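Local coordinates for tetraacyldisaccharide 4'-kinase (Aquifex aeolicus, PDB 4ITN), which probably transfers the gamma-phosphate of ATP to the 4'-position of a tetraacyldisaccharide 1-phosphate, forming lipid IVA in lipid A biosynthesis, at residues A[42-47]-A[153-158]; A[59-64]-A[305-310]; A[68-73]-A[133-138]; A[83-88]-A[103-108]; A[214-219]-A[281-286]. All coordinates share one frame; numbering follows the deposited sequence.

From the N terminus, the chain opens interaction 1 at residues 42-47, where a strand runs into the P-loop, and interaction 2 at the end of the following helix. Interaction 3 opens next, on strand 67-71, and encloses interaction 4, which starts on strand 82-86 and closes at helix 99-107. Interaction 3 closes on strand 134-138 and interaction 1 shortly after, so 4 sits within 3 and 3 within 1. Interaction 5 opens and closes later, at 214-219 and 281-286. The last to close is interaction 2: helix 303-311 returns to helix 49-61, crossing interaction 1 and enclosing 3, 4 and 5. Helix 99-107 touches both interactions 3 and 5.

Interaction 1 of 5, residues A[42-47]-A[153-158]; sequences GNLSVG and LLLKKK
Leu44 reaches across to Leu153 and Leu155 just where strand 38-43 gives way to the predicted ATP-binding loop. Its CB turns to neither residue, but with CG anti to the carbonyl carbon (chi1 -52°) the branch swings over the second strand. CG approaches Leu155 CD2 at 4.1 Å; at the tip, CD1 presses on that same Leu155 CD2 at 3.6 Å, while CD2 meets Leu153 CD2, the two leucines crossing at about a right angle. One side chain thus spans two residues of the neighbouring strand. Just before it the strands run parallel: Leu154 N donates to Gly42 O at 2.8 Å in a nearly straight bond (172°). Past that point the chains part, and a water takes over the ladder, accepting from Leu44 N and donating to Leu154 O, 2.7 Å from each. Ser45, predicted to bind ATP, gives its OG to Asp159, and Lys156 CE passes beside that oxygen. This is the strand-to-loop transition of a P-loop kinase. Helix 49-61 covers the Asn43 and Leu154 face through Lys51 and Phe54, and strand 182-185 flanks strand 150-155 on the side away from strand 38-43.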
# COMPACT_ATOMS: atom_id res chain seq x y z
N GLY A 42 -1.65 -8.31 -1.46
CA GLY A 42 -0.83 -8.48 -0.27
C GLY A 42 0.57 -8.98 -0.54
O GLY A 42 1.01 -9.04 -1.69
N ASN A 43 1.26 -9.38 0.53
CA ASN A 43 2.61 -9.94 0.44
C ASN A 43 2.90 -10.97 1.53
O ASN A 43 2.17 -11.07 2.51
CB ASN A 43 3.67 -8.84 0.49
CG ASN A 43 3.09 -7.45 0.36
OD1 ASN A 43 1.95 -7.19 0.75
ND2 ASN A 43 3.87 -6.54 -0.20
N LEU A 44 3.99 -11.72 1.37
CA LEU A 44 4.54 -12.56 2.43
C LEU A 44 5.18 -11.76 3.56
O LEU A 44 4.96 -12.05 4.74
CB LEU A 44 5.53 -13.56 1.84
CG LEU A 44 4.97 -14.37 0.67
CD1 LEU A 44 5.99 -15.34 0.13
CD2 LEU A 44 3.70 -15.09 1.08
N SER A 45 5.96 -10.76 3.18
CA SER A 45 6.59 -9.84 4.12
C SER A 45 5.65 -8.68 4.36
O SER A 45 4.60 -8.59 3.73
CB SER A 45 7.93 -9.35 3.59
OG SER A 45 7.93 -9.27 2.18
N VAL A 46 6.00 -7.81 5.29
CA VAL A 46 5.16 -6.65 5.54
C VAL A 46 5.10 -5.74 4.31
O VAL A 46 6.12 -5.39 3.73
CB VAL A 46 5.65 -5.85 6.75
CG1 VAL A 46 4.61 -4.82 7.15
CG2 VAL A 46 5.95 -6.79 7.91
N GLY A 47 3.89 -5.35 3.96
CA GLY A 47 3.60 -4.43 2.87
C GLY A 47 4.22 -3.05 3.09
O GLY A 47 4.04 -2.44 4.16
N LEU A 153 -0.52 -11.55 -5.25
CA LEU A 153 0.59 -11.57 -4.30
C LEU A 153 1.73 -10.76 -4.86
O LEU A 153 2.19 -11.02 -5.98
CB LEU A 153 1.11 -13.00 -4.10
CG LEU A 153 2.21 -13.18 -3.05
CD1 LEU A 153 1.70 -12.65 -1.72
CD2 LEU A 153 2.65 -14.68 -2.90
N LEU A 154 2.22 -9.82 -4.07
CA LEU A 154 3.40 -9.07 -4.44
C LEU A 154 4.61 -9.76 -3.82
O LEU A 154 4.55 -10.22 -2.67
CB LEU A 154 3.29 -7.62 -3.93
CG LEU A 154 2.59 -6.63 -4.87
CD1 LEU A 154 1.21 -7.13 -5.32
CD2 LEU A 154 2.46 -5.27 -4.20
N LEU A 155 5.69 -9.87 -4.58
CA LEU A 155 6.95 -10.45 -4.11
C LEU A 155 8.09 -9.55 -4.57
O LEU A 155 8.16 -9.20 -5.75
CB LEU A 155 7.19 -11.81 -4.77
CG LEU A 155 6.60 -13.12 -4.25
CD1 LEU A 155 7.15 -14.23 -5.12
CD2 LEU A 155 6.94 -13.36 -2.78
N LYS A 156 8.99 -9.18 -3.66
CA LYS A 156 10.21 -8.49 -4.07
C LYS A 156 11.36 -9.50 -4.03
O LYS A 156 11.22 -10.59 -3.46
CB LYS A 156 10.52 -7.26 -3.19
CG LYS A 156 10.67 -7.57 -1.70
CD LYS A 156 10.80 -6.31 -0.85
CE LYS A 156 10.60 -6.65 0.63
NZ LYS A 156 10.63 -5.46 1.55
N LYS A 157 12.49 -9.15 -4.64
CA LYS A 157 13.67 -10.01 -4.67
C LYS A 157 14.05 -10.52 -3.28
O LYS A 157 14.36 -11.70 -3.10
CB LYS A 157 14.84 -9.24 -5.29
CG LYS A 157 16.15 -10.00 -5.40
CD LYS A 157 17.25 -9.06 -5.84
CE LYS A 157 18.49 -9.80 -6.30
NZ LYS A 157 19.49 -8.85 -6.87
N LYS A 158 14.02 -9.62 -2.30
CA LYS A 158 14.50 -9.90 -0.95
C LYS A 158 13.69 -11.00 -0.26
O LYS A 158 14.21 -11.75 0.58
CB LYS A 158 14.49 -8.60 -0.13
CG LYS A 158 14.93 -8.75 1.32
CD LYS A 158 14.99 -7.39 2.03
CE LYS A 158 15.02 -7.55 3.56
NZ LYS A 158 16.09 -8.46 4.06
O HOH W 1 5.85 -11.02 -0.48

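Interaction 2 of 5, residues A[59-64]-A[305-310]; sequences ADLLKD and KLKKLI
Leu61 and Leu62 meet Leu306 and Ile310 where the helix that follows the P-loop, residues 49-61, reaches its C-terminal end beside the last helix of the chain, 303-311. The contact is a small apolar helix-to-helix packing, with no hydrogen bond between the two segments. Its main bump is Leu61. The bond from its CA to its CB points toward segment 305-310, and at the tip CD1 enters the shallow hollow between Leu306 and Ile310, one helical turn apart. The spacing on the two sides is almost equal: Leu61 CD1 is 4.0 Å from Leu306 CD2 and 3.9 Å from Ile310 CD1. Both partners cross Leu61 at about a right angle, so methyl meets methyl and the branches do not run alongside each other. The other branch, CD2, is lined more loosely by the aliphatic part of Lys307, whose CD comes within 4.4 Å of Leu61 CD2.

A second bump follows directly in sequence. Ile310 offers CD1 to Leu61 and keeps CG2 for Leu62, so its forked side chain receives both leucines. Leu62 also rests on Phe314 and, together with Ala59, on Ile136 of strand 134-138, which joins this packing to the central strands; on the other helix, Leu306 lies against Phe54 and Tyr57, further up the P-loop helix, and against Phe202. The closest apolar approach between the segments belongs to the second bump, where Leu62 CD2 and Ile310 CG2 lie 3.8 Å apart.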
# COMPACT_ATOMS: atom_id res chain seq x y z
N ALA A 59 -6.68 0.35 -8.44
CA ALA A 59 -7.96 1.02 -8.27
C ALA A 59 -8.17 1.93 -9.47
O ALA A 59 -9.30 2.21 -9.86
CB ALA A 59 -7.99 1.83 -6.99
N ASP A 60 -7.07 2.37 -10.06
CA ASP A 60 -7.21 3.21 -11.25
C ASP A 60 -7.53 2.41 -12.50
O ASP A 60 -8.11 2.95 -13.43
CB ASP A 60 -5.97 4.08 -11.48
CG ASP A 60 -6.14 5.02 -12.66
OD1 ASP A 60 -6.76 6.09 -12.47
OD2 ASP A 60 -5.70 4.66 -13.78
N LEU A 61 -7.17 1.13 -12.54
CA LEU A 61 -7.58 0.28 -13.66
C LEU A 61 -9.08 0.08 -13.61
O LEU A 61 -9.71 -0.20 -14.62
CB LEU A 61 -6.91 -1.10 -13.62
CG LEU A 61 -5.43 -1.17 -14.01
CD1 LEU A 61 -4.92 -2.62 -14.01
CD2 LEU A 61 -5.22 -0.49 -15.37
N LEU A 62 -9.65 0.23 -12.42
CA LEU A 62 -11.07 -0.04 -12.20
C LEU A 62 -11.90 1.23 -12.14
O LEU A 62 -12.92 1.26 -11.45
CB LEU A 62 -11.22 -0.82 -10.90
CG LEU A 62 -10.69 -2.26 -10.89
CD1 LEU A 62 -10.45 -2.73 -9.45
CD2 LEU A 62 -11.72 -3.15 -11.55
N LYS A 63 -11.49 2.26 -12.87
CA LYS A 63 -12.10 3.59 -12.72
C LYS A 63 -13.53 3.67 -13.27
O LYS A 63 -14.25 4.64 -13.02
CB LYS A 63 -11.22 4.68 -13.34
CG LYS A 63 -10.65 4.30 -14.69
CD LYS A 63 -9.79 5.43 -15.26
CE LYS A 63 -8.74 4.88 -16.21
NZ LYS A 63 -7.68 4.07 -15.50
N ASP A 64 -13.93 2.64 -14.00
CA ASP A 64 -15.29 2.58 -14.52
C ASP A 64 -16.22 1.75 -13.62
O ASP A 64 -17.36 1.47 -13.97
CB ASP A 64 -15.27 2.07 -15.96
CG ASP A 64 -14.35 2.92 -16.86
OD1 ASP A 64 -14.70 4.09 -17.15
OD2 ASP A 64 -13.28 2.41 -17.29
N LYS A 305 -2.84 -8.25 -19.92
CA LYS A 305 -3.16 -9.55 -19.34
C LYS A 305 -3.79 -9.34 -17.97
O LYS A 305 -4.73 -10.04 -17.61
CB LYS A 305 -1.91 -10.42 -19.16
CG LYS A 305 -1.15 -10.81 -20.40
CD LYS A 305 -1.94 -11.78 -21.25
CE LYS A 305 -2.43 -13.00 -20.46
NZ LYS A 305 -3.34 -13.84 -21.30
N LEU A 306 -3.24 -8.41 -17.20
CA LEU A 306 -3.71 -8.25 -15.83
C LEU A 306 -5.15 -7.80 -15.89
O LEU A 306 -6.01 -8.34 -15.18
CB LEU A 306 -2.87 -7.24 -15.06
CG LEU A 306 -3.46 -6.97 -13.67
CD1 LEU A 306 -3.44 -8.24 -12.84
CD2 LEU A 306 -2.71 -5.84 -12.97
N LYS A 307 -5.42 -6.87 -16.79
CA LYS A 307 -6.74 -6.28 -16.95
C LYS A 307 -7.74 -7.34 -17.38
O LYS A 307 -8.90 -7.31 -16.97
CB LYS A 307 -6.67 -5.14 -17.97
CG LYS A 307 -7.56 -3.93 -17.71
CD LYS A 307 -7.09 -2.75 -18.59
CE LYS A 307 -8.19 -2.18 -19.51
NZ LYS A 307 -7.65 -1.33 -20.64
N LYS A 308 -7.29 -8.28 -18.20
CA LYS A 308 -8.12 -9.39 -18.65
C LYS A 308 -8.50 -10.27 -17.47
O LYS A 308 -9.65 -10.68 -17.34
CB LYS A 308 -7.41 -10.22 -19.72
CG LYS A 308 -8.22 -11.39 -20.24
CD LYS A 308 -7.47 -12.17 -21.33
CE LYS A 308 -8.28 -13.37 -21.81
NZ LYS A 308 -7.51 -14.21 -22.78
N LEU A 309 -7.52 -10.55 -16.61
CA LEU A 309 -7.70 -11.37 -15.44
C LEU A 309 -8.70 -10.70 -14.52
O LEU A 309 -9.64 -11.33 -14.03
CB LEU A 309 -6.35 -11.49 -14.74
CG LEU A 309 -5.95 -12.73 -13.95
CD1 LEU A 309 -6.36 -14.00 -14.70
CD2 LEU A 309 -4.44 -12.66 -13.79
N ILE A 310 -8.50 -9.41 -14.30
CA ILE A 310 -9.34 -8.64 -13.40
C ILE A 310 -10.81 -8.66 -13.79
O ILE A 310 -11.68 -8.91 -12.96
CB ILE A 310 -8.87 -7.17 -13.32
CG1 ILE A 310 -7.60 -7.06 -12.48
CG2 ILE A 310 -9.97 -6.29 -12.75
CD1 ILE A 310 -6.84 -5.78 -12.70

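Interaction 3 of 5, residues A[68-73]-A[133-138]; sequences CILSRG and EVFILD
Leu70 lies against the Phe135 ring at an oblique angle and forms the apolar centre of this strand pair. Its CG, held beside the backbone N and anti to the carbonyl carbon (chi1 -61°), comes within 3.6 Å of Phe135 CD1, and both methyls also touch the ring. Leu70 CD1 reaches on to Leu137 CD2 at 3.7 Å. At the edge of the same ring sits Cys68, its SG 5.2 Å from the Phe135 centroid in a sulfur-aromatic contact. Were Leu70 shortened to an alanine, the Phe135 ring and Leu137 CD2 would probably be left without the branch that joins them, with a gap on this face. Ile69 and Ile136 occupy the other face, toward helix 49-61. Between the faces runs a regular parallel ladder: Cys68 N to Val134 O, Ile136 N to Cys68 O, Leu70 N to Ile136 O (2.7 Å) and Asp138 N to Leu70 O. These are core strands of a P-loop NTPase, and the hydrophobic run ending in Asp138 resembles a Walker B strand. The bond from Asp138 N to Leu70 O is bent (148° at the hydrogen), its donor lying above the carbonyl plane by 38°. Beyond it Ser71 OG gives a weak hydrogen bond to Asp138 OD2 (3.3 Å), while Asp138 OD1 forms a salt bridge with Lys51 of the predicted ATP site. Outermost, a water accepts from Arg72 N at 2.8 Å and donates to Asp138 O.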
# COMPACT_ATOMS: atom_id res chain seq x y z
N CYS A 68 -14.30 0.24 -3.67
CA CYS A 68 -14.04 0.43 -2.24
C CYS A 68 -12.85 -0.37 -1.74
O CYS A 68 -12.79 -1.59 -1.89
CB CYS A 68 -15.25 0.02 -1.40
SG CYS A 68 -15.07 0.45 0.33
N ILE A 69 -11.90 0.32 -1.12
CA ILE A 69 -10.75 -0.37 -0.56
C ILE A 69 -11.09 -0.77 0.87
O ILE A 69 -11.60 0.04 1.65
CB ILE A 69 -9.51 0.57 -0.58
CG1 ILE A 69 -9.03 0.79 -2.03
CG2 ILE A 69 -8.39 0.00 0.28
CD1 ILE A 69 -7.92 1.84 -2.12
N LEU A 70 -10.83 -2.02 1.23
CA LEU A 70 -10.98 -2.48 2.62
C LEU A 70 -9.61 -2.59 3.26
O LEU A 70 -8.85 -3.50 2.92
CB LEU A 70 -11.63 -3.88 2.67
CG LEU A 70 -13.04 -3.90 2.06
CD1 LEU A 70 -13.67 -5.29 2.12
CD2 LEU A 70 -13.88 -2.88 2.83
N SER A 71 -9.28 -1.67 4.15
CA SER A 71 -7.99 -1.68 4.81
C SER A 71 -8.18 -2.19 6.24
O SER A 71 -9.29 -2.19 6.78
CB SER A 71 -7.37 -0.27 4.86
OG SER A 71 -7.21 0.25 3.55
N ARG A 72 -7.08 -2.62 6.86
CA ARG A 72 -7.13 -3.14 8.23
C ARG A 72 -7.27 -2.03 9.26
O ARG A 72 -8.01 -2.17 10.23
CB ARG A 72 -5.86 -3.93 8.54
CG ARG A 72 -5.90 -4.59 9.92
CD ARG A 72 -4.77 -5.59 10.07
NE ARG A 72 -4.89 -6.35 11.31
CZ ARG A 72 -4.00 -7.26 11.72
NH1 ARG A 72 -4.20 -7.92 12.86
NH2 ARG A 72 -2.93 -7.53 10.99
N GLY A 73 -6.56 -0.93 9.06
CA GLY A 73 -6.53 0.10 10.08
C GLY A 73 -5.47 -0.18 11.13
O GLY A 73 -5.76 -0.19 12.33
N GLU A 133 -19.06 -1.74 -6.38
CA GLU A 133 -19.18 -2.85 -7.32
C GLU A 133 -18.01 -3.81 -7.21
O GLU A 133 -18.05 -4.92 -7.73
CB GLU A 133 -19.27 -2.29 -8.75
CG GLU A 133 -20.56 -1.53 -9.01
CD GLU A 133 -20.58 -0.81 -10.34
OE1 GLU A 133 -19.62 -0.05 -10.64
OE2 GLU A 133 -21.56 -1.00 -11.09
N VAL A 134 -16.95 -3.37 -6.54
CA VAL A 134 -15.79 -4.25 -6.33
C VAL A 134 -14.99 -3.79 -5.12
O VAL A 134 -14.88 -2.58 -4.88
CB VAL A 134 -14.87 -4.30 -7.58
CG1 VAL A 134 -14.42 -2.87 -8.00
CG2 VAL A 134 -13.68 -5.21 -7.34
N PHE A 135 -14.48 -4.75 -4.34
CA PHE A 135 -13.64 -4.47 -3.18
C PHE A 135 -12.19 -4.74 -3.51
O PHE A 135 -11.87 -5.69 -4.22
CB PHE A 135 -14.06 -5.32 -1.97
CG PHE A 135 -15.34 -4.87 -1.33
CD1 PHE A 135 -15.40 -3.67 -0.63
CD2 PHE A 135 -16.50 -5.62 -1.45
CE1 PHE A 135 -16.60 -3.22 -0.05
CE2 PHE A 135 -17.71 -5.18 -0.88
CZ PHE A 135 -17.76 -3.98 -0.17
N ILE A 136 -11.30 -3.90 -3.00
CA ILE A 136 -9.89 -4.24 -3.01
C ILE A 136 -9.46 -4.43 -1.57
O ILE A 136 -9.65 -3.53 -0.74
CB ILE A 136 -9.04 -3.16 -3.68
CG1 ILE A 136 -9.44 -3.02 -5.17
CG2 ILE A 136 -7.55 -3.50 -3.58
CD1 ILE A 136 -8.88 -1.69 -5.78
N LEU A 137 -8.93 -5.61 -1.24
CA LEU A 137 -8.40 -5.82 0.11
C LEU A 137 -6.99 -5.28 0.13
O LEU A 137 -6.09 -5.84 -0.50
CB LEU A 137 -8.34 -7.31 0.47
CG LEU A 137 -9.62 -8.11 0.38
CD1 LEU A 137 -9.46 -9.43 1.17
CD2 LEU A 137 -10.75 -7.26 0.95
N ASP A 138 -6.78 -4.21 0.88
CA ASP A 138 -5.44 -3.73 1.12
C ASP A 138 -4.83 -4.69 2.14
O ASP A 138 -5.42 -4.93 3.19
CB ASP A 138 -5.51 -2.31 1.67
CG ASP A 138 -4.16 -1.75 2.04
OD1 ASP A 138 -3.14 -2.34 1.65
OD2 ASP A 138 -4.13 -0.72 2.73
O HOH W 2 -4.67 -2.88 5.47

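Interaction 4 of 5, residues A[83-88]-A[103-108]; sequences IVSEYG and LMAKLL
Ser85 holds its OG opposite its own backbone nitrogen (chi1 178°), a torsion that carries the hydroxyl beside the methyl of Ala105, with OG 3.9 Å from Ala105 CB. The backbone itself places Ser85 CB 3.6 Å from Ala105 CB, a fit that brings strand 82-86 close to helix 99-107. Val84 CG1 adds a looser touch on the same Ala105 methyl at 4.4 Å. Above this apolar spot the polar atoms are joined through a water, which lies a short distance from Ser85 OG and donates to Ala105 O at 2.6 Å. Leu108, where the chain leaves helical geometry, brings its carbonyl O within 3.7 Å of Gly88 CA. At the positive phi of Gly88 (104°) a side chain would be jammed against the preceding carbonyl. Around the Ala105 methyl, Val113 of strand 112-115 and Leu90 add further apolar contacts, while Met104 faces Thr52 and Val55 of the P-loop helix. Neighbouring residues Val84 and Ser85 both direct their CB bonds toward the helix segment, although side chains of a regular strand alternate. The cause is a classic beta bulge, in which Val84 and Ser85 together face the single residue Val113 on the antiparallel strand.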
# COMPACT_ATOMS: atom_id res chain seq x y z
N ILE A 83 -15.88 4.06 8.05
CA ILE A 83 -15.78 4.62 6.72
C ILE A 83 -14.79 5.79 6.78
O ILE A 83 -14.99 6.75 7.51
CB ILE A 83 -17.14 5.07 6.16
CG1 ILE A 83 -18.06 3.85 5.99
CG2 ILE A 83 -16.97 5.77 4.79
CD1 ILE A 83 -19.47 4.19 5.49
N VAL A 84 -13.69 5.68 6.03
CA VAL A 84 -12.65 6.70 6.05
C VAL A 84 -12.91 7.75 4.96
O VAL A 84 -12.77 8.95 5.18
CB VAL A 84 -11.26 6.07 5.85
CG1 VAL A 84 -10.18 7.13 5.76
CG2 VAL A 84 -10.96 5.09 6.98
N SER A 85 -13.33 7.26 3.79
CA SER A 85 -13.49 8.09 2.61
C SER A 85 -14.66 7.60 1.76
O SER A 85 -14.78 6.41 1.50
CB SER A 85 -12.22 8.05 1.77
OG SER A 85 -12.35 8.82 0.59
N GLU A 86 -15.52 8.52 1.32
CA GLU A 86 -16.63 8.15 0.44
C GLU A 86 -16.32 8.71 -0.95
O GLU A 86 -16.45 9.91 -1.19
CB GLU A 86 -17.94 8.73 0.98
CG GLU A 86 -19.18 8.37 0.16
CD GLU A 86 -20.41 9.17 0.59
OE1 GLU A 86 -20.23 10.26 1.20
OE2 GLU A 86 -21.55 8.72 0.32
N TYR A 87 -15.90 7.83 -1.85
CA TYR A 87 -15.58 8.22 -3.22
C TYR A 87 -14.74 9.51 -3.28
O TYR A 87 -15.07 10.44 -4.00
CB TYR A 87 -16.86 8.28 -4.04
CG TYR A 87 -17.52 6.91 -4.05
CD1 TYR A 87 -16.91 5.83 -4.67
CD2 TYR A 87 -18.72 6.68 -3.37
CE1 TYR A 87 -17.47 4.56 -4.66
CE2 TYR A 87 -19.29 5.41 -3.35
CZ TYR A 87 -18.66 4.36 -3.99
OH TYR A 87 -19.22 3.09 -3.98
N GLY A 88 -13.67 9.54 -2.50
CA GLY A 88 -12.70 10.63 -2.54
C GLY A 88 -12.82 11.59 -1.37
O GLY A 88 -11.84 12.23 -0.98
N LEU A 103 -3.83 8.11 3.40
CA LEU A 103 -3.06 8.42 2.20
C LEU A 103 -3.69 7.86 0.93
O LEU A 103 -3.82 8.56 -0.09
CB LEU A 103 -1.61 7.95 2.35
CG LEU A 103 -0.69 8.10 1.13
CD1 LEU A 103 -0.59 9.55 0.71
CD2 LEU A 103 0.68 7.54 1.45
N MET A 104 -4.11 6.60 0.99
CA MET A 104 -4.79 5.97 -0.14
C MET A 104 -6.04 6.76 -0.47
O MET A 104 -6.33 7.05 -1.64
CB MET A 104 -5.19 4.55 0.22
CG MET A 104 -4.62 3.51 -0.70
SD MET A 104 -4.51 2.02 0.25
CE MET A 104 -2.95 1.39 -0.36
N ALA A 105 -6.78 7.13 0.58
CA ALA A 105 -7.98 7.93 0.40
C ALA A 105 -7.65 9.26 -0.30
O ALA A 105 -8.34 9.68 -1.22
CB ALA A 105 -8.63 8.19 1.75
N LYS A 106 -6.58 9.92 0.14
CA LYS A 106 -6.20 11.21 -0.44
C LYS A 106 -5.74 11.08 -1.88
O LYS A 106 -5.95 11.98 -2.69
CB LYS A 106 -5.10 11.89 0.39
CG LYS A 106 -5.54 12.34 1.77
CD LYS A 106 -6.66 13.39 1.71
CE LYS A 106 -6.17 14.74 1.21
NZ LYS A 106 -7.16 15.84 1.46
N LEU A 107 -5.12 9.95 -2.21
CA LEU A 107 -4.60 9.76 -3.56
C LEU A 107 -5.63 9.20 -4.54
O LEU A 107 -5.42 9.21 -5.75
CB LEU A 107 -3.33 8.89 -3.53
CG LEU A 107 -2.11 9.71 -3.10
CD1 LEU A 107 -0.86 8.86 -2.91
CD2 LEU A 107 -1.86 10.80 -4.13
N LEU A 108 -6.74 8.70 -4.00
CA LEU A 108 -7.80 8.14 -4.83
C LEU A 108 -9.09 8.92 -4.66
O LEU A 108 -9.89 8.65 -3.77
CB LEU A 108 -8.02 6.66 -4.48
CG LEU A 108 -6.78 5.77 -4.64
CD1 LEU A 108 -7.06 4.36 -4.15
CD2 LEU A 108 -6.31 5.75 -6.08
O HOH W 3 -10.64 8.51 -1.18

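Interaction 5 of 5, residues A[214-219]-A[281-286]; sequences SDFEEV and DLIKLQ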
# COMPACT_ATOMS: atom_id res chain seq x y z
N SER A 214 0.09 20.02 -1.35
CA SER A 214 -0.48 19.76 -0.03
C SER A 214 -1.97 19.47 -0.06
O SER A 214 -2.56 19.12 0.96
CB SER A 214 -0.22 20.95 0.89
OG SER A 214 -0.60 22.15 0.24
N ASP A 215 -2.59 19.66 -1.23
CA ASP A 215 -3.98 19.26 -1.42
C ASP A 215 -4.05 17.88 -2.07
O ASP A 215 -5.12 17.39 -2.42
CB ASP A 215 -4.72 20.27 -2.29
CG ASP A 215 -5.17 21.50 -1.51
OD1 ASP A 215 -4.53 21.86 -0.50
OD2 ASP A 215 -6.18 22.12 -1.93
N PHE A 216 -2.88 17.27 -2.23
CA PHE A 216 -2.76 15.98 -2.89
C PHE A 216 -3.28 15.99 -4.32
O PHE A 216 -3.97 15.07 -4.75
CB PHE A 216 -3.39 14.86 -2.06
CG PHE A 216 -2.50 14.40 -0.95
CD1 PHE A 216 -2.41 15.14 0.22
CD2 PHE A 216 -1.72 13.27 -1.09
CE1 PHE A 216 -1.56 14.73 1.24
CE2 PHE A 216 -0.88 12.86 -0.08
CZ PHE A 216 -0.80 13.60 1.09
N GLU A 217 -2.94 17.05 -5.05
CA GLU A 217 -3.13 17.09 -6.48
C GLU A 217 -1.77 17.01 -7.15
O GLU A 217 -0.76 17.45 -6.58
CB GLU A 217 -3.83 18.39 -6.89
CG GLU A 217 -5.20 18.55 -6.28
CD GLU A 217 -5.64 19.99 -6.20
OE1 GLU A 217 -4.77 20.89 -6.28
OE2 GLU A 217 -6.86 20.24 -6.05
N GLU A 218 -1.75 16.46 -8.36
CA GLU A 218 -0.52 16.40 -9.14
C GLU A 218 -0.15 17.76 -9.69
O GLU A 218 -0.99 18.47 -10.26
CB GLU A 218 -0.64 15.38 -10.27
CG GLU A 218 -0.89 13.96 -9.76
CD GLU A 218 -0.92 12.93 -10.89
OE1 GLU A 218 -0.75 13.33 -12.07
OE2 GLU A 218 -1.12 11.73 -10.58
N VAL A 219 1.10 18.14 -9.48
CA VAL A 219 1.67 19.34 -10.08
C VAL A 219 2.98 18.92 -10.73
O VAL A 219 3.65 18.00 -10.24
CB VAL A 219 1.95 20.46 -9.04
CG1 VAL A 219 0.64 21.03 -8.50
CG2 VAL A 219 2.83 19.94 -7.91
N ASP A 281 4.26 12.06 5.49
CA ASP A 281 4.48 13.27 6.28
C ASP A 281 3.61 14.41 5.74
O ASP A 281 3.07 15.20 6.52
CB ASP A 281 5.95 13.70 6.24
CG ASP A 281 6.90 12.65 6.81
OD1 ASP A 281 6.70 12.23 7.97
OD2 ASP A 281 7.84 12.25 6.08
N LEU A 282 3.47 14.46 4.42
CA LEU A 282 2.65 15.48 3.75
C LEU A 282 1.23 15.54 4.31
O LEU A 282 0.62 16.62 4.39
CB LEU A 282 2.60 15.22 2.25
CG LEU A 282 2.07 16.38 1.39
CD1 LEU A 282 2.99 17.59 1.48
CD2 LEU A 282 1.92 15.95 -0.05
N ILE A 283 0.71 14.38 4.68
CA ILE A 283 -0.57 14.24 5.37
C ILE A 283 -0.73 15.27 6.48
O ILE A 283 -1.79 15.88 6.64
CB ILE A 283 -0.64 12.86 6.02
CG1 ILE A 283 -0.60 11.77 4.95
CG2 ILE A 283 -1.87 12.74 6.87
CD1 ILE A 283 -1.67 11.92 3.90
N LYS A 284 0.34 15.47 7.25
CA LYS A 284 0.29 16.33 8.42
C LYS A 284 0.48 17.80 8.06
O LYS A 284 0.30 18.67 8.90
CB LYS A 284 1.38 15.92 9.42
CG LYS A 284 1.79 14.46 9.35
CD LYS A 284 0.80 13.55 10.04
CE LYS A 284 1.26 12.10 9.98
NZ LYS A 284 0.47 11.21 10.89
N LEU A 285 0.86 18.06 6.82
CA LEU A 285 1.24 19.40 6.41
C LEU A 285 0.31 20.01 5.38
O LEU A 285 0.71 20.91 4.62
CB LEU A 285 2.68 19.42 5.89
CG LEU A 285 3.72 19.10 6.95
CD1 LEU A 285 5.09 19.25 6.36
CD2 LEU A 285 3.55 20.03 8.14
N GLN A 286 -0.93 19.54 5.34
CA GLN A 286 -1.94 20.13 4.47
C GLN A 286 -2.25 21.50 5.04
O GLN A 286 -2.35 21.67 6.26
CB GLN A 286 -3.20 19.28 4.43
CG GLN A 286 -2.95 17.82 4.06
CD GLN A 286 -4.20 16.98 4.14
OE1 GLN A 286 -5.13 17.15 3.35
NE2 GLN A 286 -4.26 16.07 5.13
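Phe216 receives Leu282 over one face of its ring. Leu282 CD2 stands 4.1 Å from the Phe216 centroid, 23° off the normal and offset toward the rim, in a CH-pi contact. At the far end of the ring Ile283 CD1 comes obliquely to Phe216 CZ at 3.4 Å, and Gln286 CG lies at the ring edge, near its plane. Ser214 adds the backbone side of the contact, its carbonyl O lying 3.4 Å from Gln286 CG. With a leucine at Phe216 the ring is gone, and Leu282 CD2 would probably be left without the face it rests on, with a gap beside Ile283 CD1.

The next shell fixes these groups. Leu282 turns CG anti to its backbone nitrogen (chi1 -166°), carrying CD2 over the ring. Gln286 folds its amide back onto the turn: NE2 donates to Ile283 O at 2.9 Å, nearly straight and on a carbonyl lone pair, and also bonds Tyr102 OH, while OE1 accepts from Lys106 NZ. Both ends of that amide are therefore held, which fixes its rotation. Phe216 itself adopts left-handed backbone angles, turning the loop between strands 201-212 and 218-219. Helix 99-107 lines the ring with Leu103, Lys106 and Leu107, whereas Leu282 is backed by Val291 and Ala293 of strand 291-300, so the contact lies between the end of helix 279-282, that strand and helix 99-107.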